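Local coordinates for protein BSU-2 beta-lactamase (Bacillus subtilis, PDB 6W5E) that probably hydrolyses the beta-lactam ring of penicillin-type antibiotics, as a class D serine beta-lactamase of a Gram-positive bacterium, at residues Ala183-Pro188 with Ile196-Met201; Arg113-Gly118 with Glu123-Tyr128; Gly48-His53 with Val256-Lys261; Trp163-Leu168 with Gly216-Asp221. One frame throughout, in Å; residues are numbered along the deposited sequence.

Interaction 1: residues Ala183-Pro188 with Ile196-Met201. With EDO (1,2-ethanediol), chain F.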
loop_
_atom_site.group_PDB
_atom_site.type_symbol
_atom_site.label_atom_id
_atom_site.label_comp_id
_atom_site.label_asym_id
_atom_site.label_seq_id
_atom_site.Cartn_x
_atom_site.Cartn_y
_atom_site.Cartn_z
ATOM N N ALA A 183 1.300 -10.680 -3.072
ATOM C CA ALA A 183 2.420 -11.007 -3.951
ATOM C C ALA A 183 2.360 -12.460 -4.407
ATOM O O ALA A 183 2.578 -12.764 -5.588
ATOM C CB ALA A 183 3.738 -10.735 -3.232
ATOM N N LYS A 184 2.070 -13.370 -3.486
ATOM C CA LYS A 184 1.968 -14.788 -3.799
ATOM C C LYS A 184 0.666 -15.141 -4.499
ATOM O O LYS A 184 0.498 -16.294 -4.922
ATOM C CB LYS A 184 2.042 -15.591 -2.503
ATOM C CG LYS A 184 3.389 -15.589 -1.785
ATOM C CD LYS A 184 3.231 -16.310 -0.445
ATOM C CE LYS A 184 4.522 -16.479 0.330
ATOM N NZ LYS A 184 4.251 -17.125 1.649
ATOM N N GLU A 185 -0.266 -14.195 -4.584
ATOM C CA GLU A 185 -1.596 -14.427 -5.149
ATOM C C GLU A 185 -2.342 -15.527 -4.402
ATOM O O GLU A 185 -3.098 -16.301 -4.989
ATOM C CB GLU A 185 -1.563 -14.627 -6.667
ATOM C CG GLU A 185 -0.899 -13.422 -7.324
ATOM C CD GLU A 185 -0.771 -13.513 -8.817
ATOM O OE1 GLU A 185 -1.298 -14.473 -9.417
ATOM O OE2 GLU A 185 -0.130 -12.603 -9.386
ATOM N N GLU A 186 -2.127 -15.579 -3.086
ATOM C CA GLU A 186 -2.803 -16.499 -2.173
ATOM C C GLU A 186 -3.866 -15.776 -1.364
ATOM O O GLU A 186 -3.966 -15.917 -0.145
ATOM C CB GLU A 186 -1.791 -17.191 -1.266
ATOM C CG GLU A 186 -0.919 -18.194 -2.024
ATOM C CD GLU A 186 0.234 -18.753 -1.204
ATOM O OE1 GLU A 186 0.340 -18.417 -0.009
ATOM O OE2 GLU A 186 1.041 -19.527 -1.767
ATOM N N LEU A 187 -4.648 -14.952 -2.031
ATOM C CA LEU A 187 -5.798 -14.291 -1.455
ATOM C C LEU A 187 -7.032 -14.769 -2.201
ATOM O O LEU A 187 -6.934 -15.252 -3.336
ATOM C CB LEU A 187 -5.663 -12.768 -1.585
ATOM C CG LEU A 187 -4.629 -12.083 -0.686
ATOM C CD1 LEU A 187 -4.485 -10.636 -1.118
ATOM C CD2 LEU A 187 -5.044 -12.173 0.783
ATOM N N PRO A 188 -8.206 -14.672 -1.587
ATOM C CA PRO A 188 -9.450 -15.154 -2.216
ATOM C C PRO A 188 -10.035 -14.163 -3.217
ATOM O O PRO A 188 -11.182 -13.729 -3.105
ATOM C CB PRO A 188 -10.363 -15.369 -1.002
ATOM C CG PRO A 188 -9.891 -14.379 -0.012
ATOM C CD PRO A 188 -8.404 -14.324 -0.169
ATOM N N ILE A 196 -4.709 -7.148 -12.103
ATOM C CA ILE A 196 -5.065 -5.747 -12.337
ATOM C C ILE A 196 -4.559 -4.860 -11.203
ATOM O O ILE A 196 -3.981 -3.795 -11.440
ATOM C CB ILE A 196 -6.585 -5.605 -12.544
ATOM C CG1 ILE A 196 -7.005 -6.255 -13.862
ATOM C CG2 ILE A 196 -7.018 -4.145 -12.515
ATOM C CD1 ILE A 196 -8.483 -6.580 -13.948
ATOM N N VAL A 197 -4.775 -5.274 -9.950
ATOM C CA VAL A 197 -4.352 -4.424 -8.835
ATOM C C VAL A 197 -2.833 -4.283 -8.809
ATOM O O VAL A 197 -2.303 -3.187 -8.595
ATOM C CB VAL A 197 -4.933 -4.924 -7.499
ATOM C CG1 VAL A 197 -4.313 -4.161 -6.323
ATOM C CG2 VAL A 197 -6.437 -4.754 -7.510
ATOM N N LYS A 198 -2.107 -5.383 -9.046
ATOM C CA LYS A 198 -0.654 -5.284 -9.156
ATOM C C LYS A 198 -0.249 -4.289 -10.237
ATOM O O LYS A 198 0.624 -3.443 -10.016
ATOM C CB LYS A 198 -0.044 -6.657 -9.441
ATOM C CG LYS A 198 0.015 -7.579 -8.240
ATOM C CD LYS A 198 0.659 -8.910 -8.622
ATOM C CE LYS A 198 0.906 -9.799 -7.409
ATOM N NZ LYS A 198 1.587 -11.067 -7.800
ATOM N N ARG A 199 -0.878 -4.366 -11.415
ATOM C CA ARG A 199 -0.538 -3.429 -12.480
ATOM C C ARG A 199 -0.793 -1.991 -12.048
ATOM O O ARG A 199 0.019 -1.100 -12.328
ATOM C CB ARG A 199 -1.311 -3.758 -13.759
ATOM C CG ARG A 199 -0.777 -4.993 -14.473
ATOM C CD ARG A 199 -1.089 -4.982 -15.961
ATOM N NE ARG A 199 -2.507 -4.763 -16.213
ATOM C CZ ARG A 199 -3.405 -5.733 -16.350
ATOM N NH1 ARG A 199 -3.038 -7.006 -16.244
ATOM N NH2 ARG A 199 -4.677 -5.425 -16.574
ATOM N N MET A 200 -1.894 -1.749 -11.329
ATOM C CA MET A 200 -2.187 -0.396 -10.874
ATOM C C MET A 200 -1.167 0.109 -9.866
ATOM O O MET A 200 -1.036 1.322 -9.704
ATOM C CB MET A 200 -3.586 -0.314 -10.251
ATOM C CG MET A 200 -4.713 -0.579 -11.240
ATOM S SD MET A 200 -6.358 -0.240 -10.578
ATOM C CE MET A 200 -6.558 -1.506 -9.359
ATOM N N MET A 201 -0.463 -0.790 -9.175
ATOM C CA MET A 201 0.561 -0.427 -8.201
ATOM C C MET A 201 1.936 -0.194 -8.820
ATOM O O MET A 201 2.854 0.216 -8.100
ATOM C CB MET A 201 0.672 -1.527 -7.138
ATOM C CG MET A 201 -0.550 -1.670 -6.262
ATOM S SD MET A 201 -0.448 -3.138 -5.205
ATOM C CE MET A 201 0.853 -2.660 -4.077
HETATM C C1 EDO F . 4.867 -10.890 -7.297
HETATM O O1 EDO F . 4.265 -10.156 -8.370
HETATM C C2 EDO F . 5.498 -9.920 -6.307
HETATM O O2 EDO F . 6.433 -9.079 -6.994
#
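Lys-198 reaches from the helix 191-200 to the end of the helix 172-184 and meets Ala-183 and Glu-185 there. Its CG lies anti to the carbonyl carbon, and the chain beyond it is fully extended. This straight arm carries NZ across a gap of 8.3 Å between the CA atoms of Ala-183 and Lys-198. NZ then makes two bonds to the other segment. One goes to the backbone, with Lys-198 NZ 3.0 Å from Ala-183 O. The C=O...N angle is 121°, and the donor is tilted 33° from the carbonyl plane. The other is a salt bridge, with Lys-198 NZ 2.8 Å from Glu-185 OE2. The ammonium group meets OE2 on the anti side, 17° out of the carboxylate plane. The glutamate chain is also extended beyond CG, and the two side chains run at a slant to each other. A 1,2-ethanediol, probably from the crystallisation liquor, adds a weak bond from Lys-198 NZ to its O1. Its C2 also rests 3.6 Å from Ala-183 CB.

Glu-185 is shared between several lysines. OE1 pairs with Lys-191, and OE2 pairs with Lys-195 as well as Lys-198. This cluster of positive charge would be expected to favour the ionised carboxylate. On its inner side the helix 191-200 packs against the helix 81-88 through Val-197. Lys-198 thus adds a side-chain bond at a helix C-terminus. Glu-185, with positive phi and two bonds back into the last turn, ends helix 172-184 in a Schellman motif.

Interaction 2: residues Arg113-Gly118 with Glu123-Tyr128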
loop_
_atom_site.group_PDB
_atom_site.type_symbol
_atom_site.label_atom_id
_atom_site.label_comp_id
_atom_site.label_asym_id
_atom_site.label_seq_id
_atom_site.Cartn_x
_atom_site.Cartn_y
_atom_site.Cartn_z
ATOM N N ARG A 113 -9.894 16.389 -11.626
ATOM C CA ARG A 113 -10.072 15.875 -12.975
ATOM C C ARG A 113 -10.857 14.575 -12.858
ATOM O O ARG A 113 -10.951 13.985 -11.777
ATOM C CB ARG A 113 -8.710 15.615 -13.638
ATOM C CG ARG A 113 -7.946 14.464 -12.965
ATOM C CD ARG A 113 -6.638 14.080 -13.654
ATOM N NE ARG A 113 -5.630 15.131 -13.554
ATOM C CZ ARG A 113 -4.316 14.918 -13.508
ATOM N NH1 ARG A 113 -3.486 15.947 -13.421
ATOM N NH2 ARG A 113 -3.832 13.682 -13.544
ATOM N N ASP A 114 -11.421 14.125 -13.974
ATOM C CA ASP A 114 -12.035 12.807 -13.968
ATOM C C ASP A 114 -10.969 11.771 -13.648
ATOM O O ASP A 114 -9.799 11.922 -14.013
ATOM C CB ASP A 114 -12.634 12.489 -15.337
ATOM C CG ASP A 114 -13.775 13.418 -15.725
ATOM O OD1 ASP A 114 -14.415 14.035 -14.843
ATOM O OD2 ASP A 114 -14.042 13.518 -16.940
ATOM N N HIS A 115 -11.374 10.716 -12.943
ATOM C CA HIS A 115 -10.445 9.680 -12.515
ATOM C C HIS A 115 -10.992 8.292 -12.811
ATOM O O HIS A 115 -12.194 8.094 -12.997
ATOM C CB HIS A 115 -10.116 9.821 -11.028
ATOM C CG HIS A 115 -8.922 10.680 -10.778
ATOM N ND1 HIS A 115 -7.636 10.231 -10.982
ATOM C CD2 HIS A 115 -8.817 11.970 -10.387
ATOM C CE1 HIS A 115 -6.787 11.207 -10.714
ATOM N NE2 HIS A 115 -7.478 12.274 -10.353
ATOM N N THR A 116 -10.072 7.334 -12.854
ATOM C CA THR A 116 -10.376 5.913 -12.921
ATOM C C THR A 116 -9.823 5.229 -11.681
ATOM O O THR A 116 -9.112 5.830 -10.871
ATOM C CB THR A 116 -9.772 5.260 -14.169
ATOM O OG1 THR A 116 -8.342 5.236 -14.063
ATOM C CG2 THR A 116 -10.176 6.017 -15.413
ATOM N N LEU A 117 -10.184 3.956 -11.530
ATOM C CA LEU A 117 -9.656 3.168 -10.423
ATOM C C LEU A 117 -8.130 3.220 -10.406
ATOM O O LEU A 117 -7.510 3.402 -9.349
ATOM C CB LEU A 117 -10.173 1.731 -10.545
ATOM C CG LEU A 117 -9.828 0.775 -9.405
ATOM C CD1 LEU A 117 -10.605 1.119 -8.137
ATOM C CD2 LEU A 117 -10.077 -0.656 -9.828
ATOM N N GLY A 118 -7.509 3.088 -11.581
ATOM C CA GLY A 118 -6.056 3.095 -11.653
ATOM C C GLY A 118 -5.434 4.467 -11.468
ATOM O O GLY A 118 -4.423 4.604 -10.775
ATOM N N GLU A 123 -2.526 8.639 -8.338
ATOM C CA GLU A 123 -2.536 10.011 -7.844
ATOM C C GLU A 123 -3.101 10.113 -6.436
ATOM O O GLU A 123 -3.196 11.216 -5.895
ATOM C CB GLU A 123 -3.341 10.924 -8.780
ATOM C CG GLU A 123 -3.035 10.801 -10.283
ATOM C CD GLU A 123 -1.579 11.056 -10.642
ATOM O OE1 GLU A 123 -0.869 11.747 -9.878
ATOM O OE2 GLU A 123 -1.152 10.574 -11.716
ATOM N N SER A 124 -3.503 8.988 -5.846
ATOM C CA SER A 124 -4.109 8.959 -4.515
ATOM C C SER A 124 -5.326 9.878 -4.425
ATOM O O SER A 124 -5.496 10.628 -3.463
ATOM C CB SER A 124 -3.091 9.246 -3.413
ATOM O OG SER A 124 -3.364 8.426 -2.303
ATOM N N ALA A 125 -6.184 9.814 -5.445
ATOM C CA ALA A 125 -7.395 10.638 -5.489
ATOM C C ALA A 125 -8.439 10.011 -4.567
ATOM O O ALA A 125 -9.218 9.135 -4.963
ATOM C CB ALA A 125 -7.895 10.790 -6.921
ATOM N N ILE A 126 -8.455 10.490 -3.319
ATOM C CA ILE A 126 -9.281 9.900 -2.263
ATOM C C ILE A 126 -10.758 9.856 -2.655
ATOM O O ILE A 126 -11.449 8.864 -2.396
ATOM C CB ILE A 126 -9.054 10.664 -0.946
ATOM C CG1 ILE A 126 -7.601 10.492 -0.480
ATOM C CG2 ILE A 126 -10.028 10.201 0.126
ATOM C CD1 ILE A 126 -7.243 11.285 0.776
ATOM N N TRP A 127 -11.267 10.922 -3.285
ATOM C CA TRP A 127 -12.702 11.009 -3.565
ATOM C C TRP A 127 -13.199 9.837 -4.408
ATOM O O TRP A 127 -14.329 9.363 -4.223
ATOM C CB TRP A 127 -13.045 12.346 -4.225
ATOM C CG TRP A 127 -12.483 12.589 -5.608
ATOM C CD1 TRP A 127 -11.370 13.314 -5.921
ATOM C CD2 TRP A 127 -13.046 12.157 -6.856
ATOM N NE1 TRP A 127 -11.193 13.347 -7.287
ATOM C CE2 TRP A 127 -12.210 12.648 -7.885
ATOM C CE3 TRP A 127 -14.174 11.401 -7.205
ATOM C CZ2 TRP A 127 -12.465 12.406 -9.238
ATOM C CZ3 TRP A 127 -14.421 11.152 -8.554
ATOM C CH2 TRP A 127 -13.574 11.662 -9.552
ATOM N N TYR A 128 -12.377 9.360 -5.343
ATOM C CA TYR A 128 -12.777 8.223 -6.164
ATOM C C TYR A 128 -12.991 6.990 -5.293
ATOM O O TYR A 128 -13.997 6.278 -5.425
ATOM C CB TYR A 128 -11.699 7.953 -7.225
ATOM C CG TYR A 128 -12.075 6.831 -8.171
ATOM C CD1 TYR A 128 -12.049 5.494 -7.751
ATOM C CD2 TYR A 128 -12.470 7.102 -9.478
ATOM C CE1 TYR A 128 -12.431 4.478 -8.586
ATOM C CE2 TYR A 128 -12.834 6.080 -10.335
ATOM C CZ TYR A 128 -12.810 4.773 -9.875
ATOM O OH TYR A 128 -13.197 3.748 -10.695
#
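His-115 lays one ring face on Ala-125, while Tyr-128 packs against the backbone of His-115 to Leu-117. The two segments bracket the short helix 117-122: Thr-116 is its N-cap, Ser-124 follows it in a Schellman motif, and Ala-125 is the N-cap of helix 126-136. Ala-125 CB sits 3.8 Å from the centroid of the His-115 ring and only 10° off its normal, a clear CH-pi contact. Glu-123 CG approaches the same ring in its plane, 3.8 Å from His-115 CE1. Its carboxylate ends near the Arg-113 guanidinium but beyond a salt bridge, with Arg-113 NH2 4.5 Å from Glu-123 OE2. Trp-127 CZ2 comes to the histidine edge at CD2, with the two ring planes at 72°. The indole edge also meets a backbone oxygen, with Trp-127 CZ2 3.4 Å from Arg-113 O.

Tyr-128 holds its CG anti to the backbone N (chi1 -177°). One ring face lies over the peptide after Thr-116, with Tyr-128 CE2 3.4 Å from Thr-116 C. Leu-117 CD1 touches Tyr-128 CE1 at 3.8 Å. Aromatic and apolar surfaces therefore carry the contact. The ring heteroatoms bond outside it, His-115 to Ser-119 and Ser-110, Trp-127 to Trp-111, Tyr-128 to Asp-97, which probably helps to set the rings.

Interaction 3: residues Gly48-His53 with Val256-Lys261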
loop_
_atom_site.group_PDB
_atom_site.type_symbol
_atom_site.label_atom_id
_atom_site.label_comp_id
_atom_site.label_asym_id
_atom_site.label_seq_id
_atom_site.Cartn_x
_atom_site.Cartn_y
_atom_site.Cartn_z
ATOM N N GLY A 48 10.552 5.661 12.635
ATOM C CA GLY A 48 10.030 4.843 11.553
ATOM C C GLY A 48 10.391 3.383 11.691
ATOM O O GLY A 48 11.163 2.984 12.566
ATOM N N THR A 49 9.818 2.583 10.789
ATOM C CA THR A 49 10.097 1.157 10.706
ATOM C C THR A 49 10.200 0.754 9.239
ATOM O O THR A 49 9.624 1.396 8.356
ATOM C CB THR A 49 9.032 0.345 11.462
ATOM O OG1 THR A 49 9.320 -1.052 11.380
ATOM C CG2 THR A 49 7.653 0.597 10.881
ATOM N N PHE A 50 10.975 -0.297 8.982
ATOM C CA PHE A 50 11.136 -0.848 7.644
ATOM C C PHE A 50 11.133 -2.363 7.759
ATOM O O PHE A 50 11.822 -2.925 8.617
ATOM C CB PHE A 50 12.465 -0.394 7.020
ATOM C CG PHE A 50 12.770 -1.042 5.693
ATOM C CD1 PHE A 50 12.111 -0.636 4.540
ATOM C CD2 PHE A 50 13.726 -2.039 5.599
ATOM C CE1 PHE A 50 12.396 -1.221 3.330
ATOM C CE2 PHE A 50 14.018 -2.629 4.379
ATOM C CZ PHE A 50 13.357 -2.219 3.248
ATOM N N ILE A 51 10.365 -3.014 6.887
ATOM C CA ILE A 51 10.244 -4.466 6.859
ATOM C C ILE A 51 10.500 -4.939 5.439
ATOM O O ILE A 51 9.926 -4.392 4.493
ATOM C CB ILE A 51 8.845 -4.923 7.310
ATOM C CG1 ILE A 51 8.505 -4.347 8.686
ATOM C CG2 ILE A 51 8.791 -6.443 7.306
ATOM C CD1 ILE A 51 7.035 -4.206 8.925
ATOM N N LEU A 52 11.354 -5.955 5.286
ATOM C CA LEU A 52 11.656 -6.521 3.974
ATOM C C LEU A 52 11.579 -8.035 4.068
ATOM O O LEU A 52 12.291 -8.649 4.872
ATOM C CB LEU A 52 13.036 -6.082 3.475
ATOM C CG LEU A 52 13.341 -6.429 2.013
ATOM C CD1 LEU A 52 12.378 -5.707 1.071
ATOM C CD2 LEU A 52 14.794 -6.104 1.676
ATOM N N HIS A 53 10.720 -8.635 3.250
ATOM C CA HIS A 53 10.527 -10.077 3.234
ATOM C C HIS A 53 11.016 -10.663 1.916
ATOM O O HIS A 53 10.556 -10.258 0.845
ATOM C CB HIS A 53 9.060 -10.451 3.435
ATOM C CG HIS A 53 8.815 -11.926 3.402
ATOM N ND1 HIS A 53 9.036 -12.737 4.493
ATOM C CD2 HIS A 53 8.420 -12.743 2.396
ATOM C CE1 HIS A 53 8.764 -13.988 4.169
ATOM N NE2 HIS A 53 8.390 -14.020 2.902
ATOM N N VAL A 256 13.083 3.586 -1.529
ATOM C CA VAL A 256 13.863 3.557 -2.763
ATOM C C VAL A 256 15.358 3.589 -2.462
ATOM O O VAL A 256 16.137 2.856 -3.082
ATOM C CB VAL A 256 13.409 4.687 -3.706
ATOM C CG1 VAL A 256 14.386 4.849 -4.855
ATOM C CG2 VAL A 256 11.997 4.384 -4.227
ATOM N N ASP A 257 15.778 4.425 -1.502
ATOM C CA ASP A 257 17.189 4.451 -1.138
ATOM C C ASP A 257 17.667 3.081 -0.670
ATOM O O ASP A 257 18.744 2.632 -1.079
ATOM C CB ASP A 257 17.466 5.538 -0.099
ATOM C CG ASP A 257 18.872 6.101 -0.213
ATOM O OD1 ASP A 257 19.225 6.631 -1.287
ATOM O OD2 ASP A 257 19.626 6.019 0.775
ATOM N N ILE A 258 16.884 2.393 0.168
ATOM C CA ILE A 258 17.272 1.073 0.654
ATOM C C ILE A 258 17.340 0.079 -0.494
ATOM O O ILE A 258 18.297 -0.695 -0.610
ATOM C CB ILE A 258 16.306 0.599 1.755
ATOM C CG1 ILE A 258 16.407 1.506 2.989
ATOM C CG2 ILE A 258 16.582 -0.856 2.113
ATOM C CD1 ILE A 258 15.278 1.314 3.975
ATOM N N LEU A 259 16.320 0.081 -1.358
ATOM C CA LEU A 259 16.283 -0.899 -2.440
ATOM C C LEU A 259 17.416 -0.681 -3.434
ATOM O O LEU A 259 17.897 -1.644 -4.041
ATOM C CB LEU A 259 14.924 -0.876 -3.143
ATOM C CG LEU A 259 13.710 -1.252 -2.291
ATOM C CD1 LEU A 259 12.431 -1.147 -3.119
ATOM C CD2 LEU A 259 13.837 -2.641 -1.662
ATOM N N LYS A 260 17.858 0.569 -3.606
ATOM C CA LYS A 260 19.028 0.848 -4.433
ATOM C C LYS A 260 20.315 0.407 -3.739
ATOM O O LYS A 260 21.165 -0.249 -4.350
ATOM C CB LYS A 260 19.084 2.336 -4.770
ATOM C CG LYS A 260 18.081 2.770 -5.831
ATOM C CD LYS A 260 18.167 4.269 -6.085
ATOM C CE LYS A 260 17.355 4.651 -7.302
ATOM N NZ LYS A 260 17.354 6.120 -7.535
ATOM N N LYS A 261 20.468 0.751 -2.452
ATOM C CA LYS A 261 21.670 0.382 -1.711
ATOM C C LYS A 261 21.880 -1.121 -1.688
ATOM O O LYS A 261 23.022 -1.583 -1.647
ATOM C CB LYS A 261 21.544 0.852 -0.266
ATOM C CG LYS A 261 21.875 2.286 0.010
ATOM C CD LYS A 261 21.685 2.517 1.500
ATOM C CE LYS A 261 22.234 3.838 1.947
ATOM N NZ LYS A 261 21.885 4.021 3.370
#
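Helix 248-261, at the C-terminal end, packs on one face of the sheet that contains strand 48-54, through residues 256-261 and 48-53. This is a helix-on-sheet layer of the alpha/beta fold shared by serine beta-lactamases and penicillin-binding proteins. The strand lies between 59-63 and 236-244 in the antiparallel sheet. Backbones stay well apart: the CA atoms of Phe-50 and Ile-258 are 9.5 Å from each other, and those of Leu-52 and Leu-259 are 9.7 Å apart. Side chains fill that distance.

Phe-50 and Leu-52 both point their CB toward the helix. Phe-50 has its CG anti to the backbone N (chi1 174°), which sends the ring out from the strand to Ile-258. The two side chains come from opposite directions. Ile-258 answers with both of its branches, and CG2 touches the far end of the ring, 3.7 Å from Phe-50 CZ. Leu-52 and Leu-259 meet more loosely, with Leu-52 CD1 4.4 Å from Leu-259 CD2. Around them Phe-50 also touches Thr-242, Leu-52 touches Tyr-238 and Phe-240, and Leu-259 touches Ile-265. All four residues of the contact are buried. The other Ile-258 branch makes a CH-pi contact, its CD1 standing 3.7 Å from the centroid of the Phe-50 ring, just 9° off the normal.

Interaction 4: residues Trp163-Leu168 with Gly216-Asp221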
loop_
_atom_site.group_PDB
_atom_site.type_symbol
_atom_site.label_atom_id
_atom_site.label_comp_id
_atom_site.label_asym_id
_atom_site.label_seq_id
_atom_site.Cartn_x
_atom_site.Cartn_y
_atom_site.Cartn_z
ATOM N N TRP A 163 -10.586 4.617 6.810
ATOM C CA TRP A 163 -9.157 4.383 6.602
ATOM C C TRP A 163 -8.330 5.660 6.668
ATOM O O TRP A 163 -7.100 5.594 6.507
ATOM C CB TRP A 163 -8.902 3.669 5.267
ATOM C CG TRP A 163 -9.252 4.465 4.038
ATOM C CD1 TRP A 163 -8.407 5.233 3.285
ATOM C CD2 TRP A 163 -10.526 4.525 3.391
ATOM N NE1 TRP A 163 -9.079 5.784 2.227
ATOM C CE2 TRP A 163 -10.385 5.361 2.262
ATOM C CE3 TRP A 163 -11.771 3.954 3.657
ATOM C CZ2 TRP A 163 -11.448 5.644 1.403
ATOM C CZ3 TRP A 163 -12.826 4.236 2.803
ATOM C CH2 TRP A 163 -12.657 5.071 1.691
ATOM N N LEU A 164 -8.972 6.800 6.904
ATOM C CA LEU A 164 -8.339 8.116 6.843
ATOM C C LEU A 164 -8.314 8.714 8.244
ATOM O O LEU A 164 -9.281 9.359 8.666
ATOM C CB LEU A 164 -9.107 9.021 5.888
ATOM C CG LEU A 164 -9.185 8.510 4.449
ATOM C CD1 LEU A 164 -10.306 9.219 3.713
ATOM C CD2 LEU A 164 -7.859 8.722 3.755
ATOM N N GLN A 165 -7.191 8.528 8.938
ATOM C CA GLN A 165 -6.963 9.045 10.291
ATOM C C GLN A 165 -8.193 8.857 11.177
ATOM O O GLN A 165 -8.662 9.770 11.863
ATOM C CB GLN A 165 -6.421 10.480 10.292
ATOM C CG GLN A 165 -7.350 11.577 9.791
ATOM C CD GLN A 165 -7.332 11.747 8.281
ATOM O OE1 GLN A 165 -6.463 11.214 7.577
ATOM N NE2 GLN A 165 -8.299 12.503 7.772
ATOM N N SER A 166 -8.706 7.631 11.162
ATOM C CA SER A 166 -10.003 7.335 11.753
ATOM C C SER A 166 -9.935 6.027 12.535
ATOM O O SER A 166 -8.969 5.782 13.262
ATOM C CB SER A 166 -11.069 7.289 10.648
ATOM O OG SER A 166 -12.390 7.079 11.131
ATOM N N SER A 167 -10.946 5.176 12.382
ATOM C CA SER A 167 -11.126 4.024 13.260
ATOM C C SER A 167 -10.248 2.837 12.894
ATOM O O SER A 167 -9.831 2.086 13.783
ATOM C CB SER A 167 -12.600 3.611 13.275
ATOM O OG SER A 167 -13.033 3.220 11.977
ATOM N N LEU A 168 -9.974 2.631 11.612
ATOM C CA LEU A 168 -9.239 1.443 11.198
ATOM C C LEU A 168 -7.745 1.628 11.441
ATOM O O LEU A 168 -7.176 2.674 11.113
ATOM C CB LEU A 168 -9.485 1.176 9.715
ATOM C CG LEU A 168 -8.756 -0.019 9.097
ATOM C CD1 LEU A 168 -9.169 -1.324 9.746
ATOM C CD2 LEU A 168 -9.006 -0.047 7.605
ATOM N N GLY A 216 0.929 6.306 1.484
ATOM C CA GLY A 216 -0.148 6.860 2.276
ATOM C C GLY A 216 0.401 7.983 3.133
ATOM O O GLY A 216 1.551 7.905 3.594
ATOM N N THR A 217 -0.389 9.032 3.349
ATOM C CA THR A 217 -0.006 10.149 4.204
ATOM C C THR A 217 -1.233 10.609 4.972
ATOM O O THR A 217 -2.333 10.664 4.420
ATOM C CB THR A 217 0.497 11.349 3.381
ATOM O OG1 THR A 217 1.531 10.941 2.482
ATOM C CG2 THR A 217 1.010 12.478 4.280
ATOM N N ARG A 218 -1.052 10.927 6.246
ATOM C CA ARG A 218 -2.069 11.677 6.970
ATOM C C ARG A 218 -1.918 13.130 6.543
ATOM O O ARG A 218 -0.996 13.831 6.971
ATOM C CB ARG A 218 -1.911 11.509 8.475
ATOM C CG ARG A 218 -3.042 12.140 9.252
ATOM C CD ARG A 218 -2.974 11.760 10.702
ATOM N NE ARG A 218 -1.847 12.409 11.353
ATOM C CZ ARG A 218 -1.154 11.867 12.347
ATOM N NH1 ARG A 218 -0.144 12.527 12.886
ATOM N NH2 ARG A 218 -1.479 10.665 12.803
ATOM N N LEU A 219 -2.811 13.574 5.661
ATOM C CA LEU A 219 -2.687 14.881 5.036
ATOM C C LEU A 219 -3.065 16.019 5.968
ATOM O O LEU A 219 -2.778 17.176 5.649
ATOM C CB LEU A 219 -3.547 14.935 3.770
ATOM C CG LEU A 219 -3.169 13.919 2.688
ATOM C CD1 LEU A 219 -4.202 13.905 1.568
ATOM C CD2 LEU A 219 -1.777 14.207 2.138
ATOM N N THR A 220 -3.698 15.720 7.104
ATOM C CA THR A 220 -4.064 16.778 8.041
ATOM C C THR A 220 -2.833 17.520 8.542
ATOM O O THR A 220 -2.877 18.739 8.745
ATOM C CB THR A 220 -4.862 16.190 9.207
ATOM O OG1 THR A 220 -4.097 15.165 9.853
ATOM C CG2 THR A 220 -6.179 15.594 8.709
ATOM N N ASP A 221 -1.719 16.802 8.737
ATOM C CA ASP A 221 -0.513 17.413 9.285
ATOM C C ASP A 221 0.771 16.815 8.721
ATOM O O ASP A 221 1.851 17.134 9.235
ATOM C CB ASP A 221 -0.496 17.273 10.803
ATOM C CG ASP A 221 -0.450 15.825 11.258
ATOM O OD1 ASP A 221 -0.556 14.903 10.415
ATOM O OD2 ASP A 221 -0.304 15.598 12.473
HETATM O O HOH W 1 -5.337 12.095 4.971
#
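Gln-165 has the most surface buried here and lies against Arg-218 and Thr-220. Its CB points from the backbone toward the other segment, and the bend at chi2 (-85°) brings the amide to Thr-220. Gln-165 CB rests 3.7 Å from Arg-218 CD, so the aliphatic part of the arginine makes the touch. The amide and guanidinium planes stand 88° apart. Thr-220 approaches from the opposite direction, with its methyl CG2 3.9 Å from Gln-165 NE2.

A water joins the two segments by hydrogen bonds. It lies 3.0 Å from Gln-165 OE1, to which it can donate, and accepts from Leu-219 N at 3.0 Å. The guanidinium of Arg-218 is held side-on by Asp-221. Arg-218 NE bonds Asp-221 OD1 at 3.0 Å, and Arg-218 NH1 bonds Asp-221 OD2 at 3.1 Å.

Arg-218 NH1 and Thr-217 OG1 also bond a malonate ion, probably from the crystallisation liquor. Nearby Trp-163 NE1 bonds the carboxylated lysine at position 79, the modified residue characteristic of class D active sites. The segments thus meet beside that site through alkyl surface and one bridging water. The guanidinium is engaged by Asp-221 and the malonate, and these two anions probably balance its charge, while Gln-165 meets the alkyl part.

Interaction 3 is the buried one, purely apolar, between the large sheet and the C-terminal helix. Interactions 1 and 4 lie at the surface, on opposite sides of the chain's centre. Charge and a backbone carbonyl carry interaction 1, whereas alkyl contact and a water carry interaction 4. Interaction 2 is partly buried and mainly aromatic. It touches two of the others: Met-200 of interaction 1 packs on Leu-117 and Gly-118, and Ile-126 packs on Leu-164 and Leu-219 of interaction 4. Interactions 3 and 4 reach the same sheet, through strands 48-54 and 209-217, but their nearest atoms are about 11 Å apart. Interactions 2 and 3 are the most distant pair, with centres 27 Å apart.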